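Local coordinates for Lmo2812 protein (Listeria monocytogenes EGD-e, PDB 5ZQA) that is a low-molecular-mass penicillin-binding protein that probably acts as a serine-type D-Ala-D-Ala carboxypeptidase, trimming the peptide stems of cell-wall peptidoglycan, at residues 248-253 and 263-268. Sequence-based numbering, arbitrary orientation.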
loop_
_atom_site.group_PDB
_atom_site.type_symbol
_atom_site.label_atom_id
_atom_site.label_comp_id
_atom_site.label_asym_id
_atom_site.label_seq_id
_atom_site.Cartn_x
_atom_site.Cartn_y
_atom_site.Cartn_z
ATOM N N VAL A 248 -12.005 10.283 -1.616
ATOM C CA VAL A 248 -11.157 10.671 -0.496
ATOM C C VAL A 248 -10.143 9.567 -0.256
ATOM O O VAL A 248 -10.347 8.414 -0.665
ATOM C CB VAL A 248 -11.959 10.948 0.796
ATOM C CG1 VAL A 248 -12.988 12.068 0.553
ATOM C CG2 VAL A 248 -12.634 9.685 1.307
ATOM N N ILE A 249 -9.024 9.944 0.354
ATOM C CA ILE A 249 -8.002 8.993 0.752
ATOM C C ILE A 249 -7.719 9.200 2.230
ATOM O O ILE A 249 -7.453 10.322 2.671
ATOM C CB ILE A 249 -6.723 9.161 -0.068
ATOM C CG1 ILE A 249 -6.997 8.795 -1.530
ATOM C CG2 ILE A 249 -5.610 8.271 0.496
ATOM C CD1 ILE A 249 -5.813 9.058 -2.449
ATOM N N SER A 250 -7.818 8.122 3.002
ATOM C CA SER A 250 -7.537 8.182 4.434
ATOM C C SER A 250 -6.223 7.487 4.741
ATOM O O SER A 250 -5.878 6.496 4.104
ATOM C CB SER A 250 -8.675 7.540 5.229
ATOM O OG SER A 250 -8.795 6.157 4.909
ATOM N N ILE A 251 -5.488 8.020 5.714
ATOM C CA ILE A 251 -4.233 7.425 6.158
ATOM C C ILE A 251 -4.274 7.186 7.665
ATOM O O ILE A 251 -4.564 8.111 8.426
ATOM C CB ILE A 251 -3.024 8.333 5.873
ATOM C CG1 ILE A 251 -3.079 8.931 4.461
ATOM C CG2 ILE A 251 -1.732 7.577 6.146
ATOM C CD1 ILE A 251 -2.877 7.941 3.418
ATOM N N VAL A 252 -3.985 5.953 8.083
ATOM C CA VAL A 252 -3.878 5.567 9.490
ATOM C C VAL A 252 -2.527 4.910 9.721
ATOM O O VAL A 252 -2.209 3.919 9.071
ATOM C CB VAL A 252 -5.013 4.592 9.892
ATOM C CG1 VAL A 252 -4.687 3.871 11.200
ATOM C CG2 VAL A 252 -6.335 5.346 9.985
ATOM N N LEU A 253 -1.732 5.475 10.626
ATOM C CA LEU A 253 -0.418 4.937 10.967
ATOM C C LEU A 253 -0.311 4.671 12.462
ATOM O O LEU A 253 -0.675 5.525 13.270
ATOM C CB LEU A 253 0.693 5.904 10.536
ATOM C CG LEU A 253 0.678 6.291 9.058
ATOM C CD1 LEU A 253 1.637 7.453 8.802
ATOM C CD2 LEU A 253 1.052 5.087 8.210
ATOM N N LYS A 263 -11.408 0.818 12.691
ATOM C CA LYS A 263 -12.313 1.705 13.428
ATOM C C LYS A 263 -11.929 3.157 13.214
ATOM O O LYS A 263 -12.800 4.018 13.066
ATOM C CB LYS A 263 -12.297 1.385 14.921
ATOM C CG LYS A 263 -12.796 0.006 15.265
ATOM C CD LYS A 263 -14.302 -0.075 15.187
ATOM C CE LYS A 263 -14.788 -1.365 15.846
ATOM N NZ LYS A 263 -16.265 -1.423 15.880
ATOM N N ASP A 264 -10.627 3.434 13.212
ATOM C CA ASP A 264 -10.147 4.785 12.908
ATOM C C ASP A 264 -10.537 5.194 11.490
ATOM O O ASP A 264 -10.931 6.338 11.258
ATOM C CB ASP A 264 -8.618 4.900 13.030
ATOM C CG ASP A 264 -8.107 4.769 14.459
ATOM O OD1 ASP A 264 -8.896 4.877 15.424
ATOM O OD2 ASP A 264 -6.879 4.562 14.600
ATOM N N THR A 265 -10.386 4.271 10.543
ATOM C CA THR A 265 -10.718 4.555 9.155
ATOM C C THR A 265 -12.201 4.860 8.993
ATOM O O THR A 265 -12.566 5.741 8.217
ATOM C CB THR A 265 -10.303 3.389 8.245
ATOM O OG1 THR A 265 -8.886 3.250 8.316
ATOM C CG2 THR A 265 -10.691 3.641 6.788
ATOM N N GLU A 266 -13.057 4.168 9.748
ATOM C CA GLU A 266 -14.492 4.477 9.707
ATOM C C GLU A 266 -14.754 5.933 10.094
ATOM O O GLU A 266 -15.530 6.624 9.437
ATOM C CB GLU A 266 -15.288 3.552 10.630
ATOM C CG GLU A 266 -15.408 2.120 10.146
ATOM C CD GLU A 266 -16.251 1.277 11.094
ATOM O OE1 GLU A 266 -17.483 1.482 11.145
ATOM O OE2 GLU A 266 -15.679 0.427 11.806
ATOM N N LYS A 267 -14.100 6.387 11.159
ATOM C CA LYS A 267 -14.254 7.760 11.626
ATOM C C LYS A 267 -13.750 8.762 10.589
ATOM O O LYS A 267 -14.369 9.801 10.363
ATOM C CB LYS A 267 -13.517 7.946 12.945
ATOM C CG LYS A 267 -14.192 7.248 14.112
ATOM C CD LYS A 267 -13.333 7.383 15.342
ATOM C CE LYS A 267 -13.967 6.719 16.555
ATOM N NZ LYS A 267 -12.944 6.629 17.633
ATOM N N LEU A 268 -12.632 8.436 9.942
ATOM C CA LEU A 268 -12.060 9.336 8.943
ATOM C C LEU A 268 -12.930 9.409 7.692
ATOM O O LEU A 268 -13.086 10.486 7.097
ATOM C CB LEU A 268 -10.634 8.894 8.570
ATOM C CG LEU A 268 -9.595 9.073 9.683
ATOM C CD1 LEU A 268 -8.328 8.312 9.341
ATOM C CD2 LEU A 268 -9.275 10.551 9.892
HETATM O O HOH W 1 -7.206 4.815 6.682
#
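Ser250 faces helix 258-272 and forms with Leu268 the closest CA pair across the two segments, 6.5 Å apart. CB lies alongside the CB of Leu268, while the hydroxyl, with OG placed between the backbone N and the carbonyl carbon (chi1 63°), is turned toward Thr265. No direct hydrogen bond joins the two segments; a water does so instead, lying 2.7 Å from Ser250 OG and donating to Thr265 OG1 at 2.8 Å. Thr265 OG1 thus accepts a hydrogen bond from the water and donates one to the carbonyl oxygen of Arg261, one turn earlier. The methyl CG2 of Thr265 packs against Ser250 OG at 3.7 Å, beside the oxygen that binds the water.

Ile251 points its side chain to the other side of the sheet, where it meets Thr175 of helix 175-188, and gives this contact little more than its carbonyl oxygen, 3.9 Å from Leu268 CD1. Strand 246-255 is the central strand of the five-stranded antiparallel sheet of the penicillin-binding, serine beta-lactamase-like fold, and the C-terminal helix 258-272 runs back across its face, the two short axes 8.7 Å apart at 146°.

Val252 meets three residues of 263-268, chiefly through one methyl. With CG1 anti to the backbone N (chi1 163°), CG2 lies beside that nitrogen and faces the helix, touching Leu268 CD1 at 3.6 Å and lying close to Thr265 OG1 and Asp264 CB. Asp264 crosses the valine at about a right angle; its carboxylate lies beside Val252 CG1 and accepts hydrogen bonds from the backbone N of Ser34 through OD1 and of Ala35 through OD2, just before strand 37-42, the neighbour of 246-255 in the sheet.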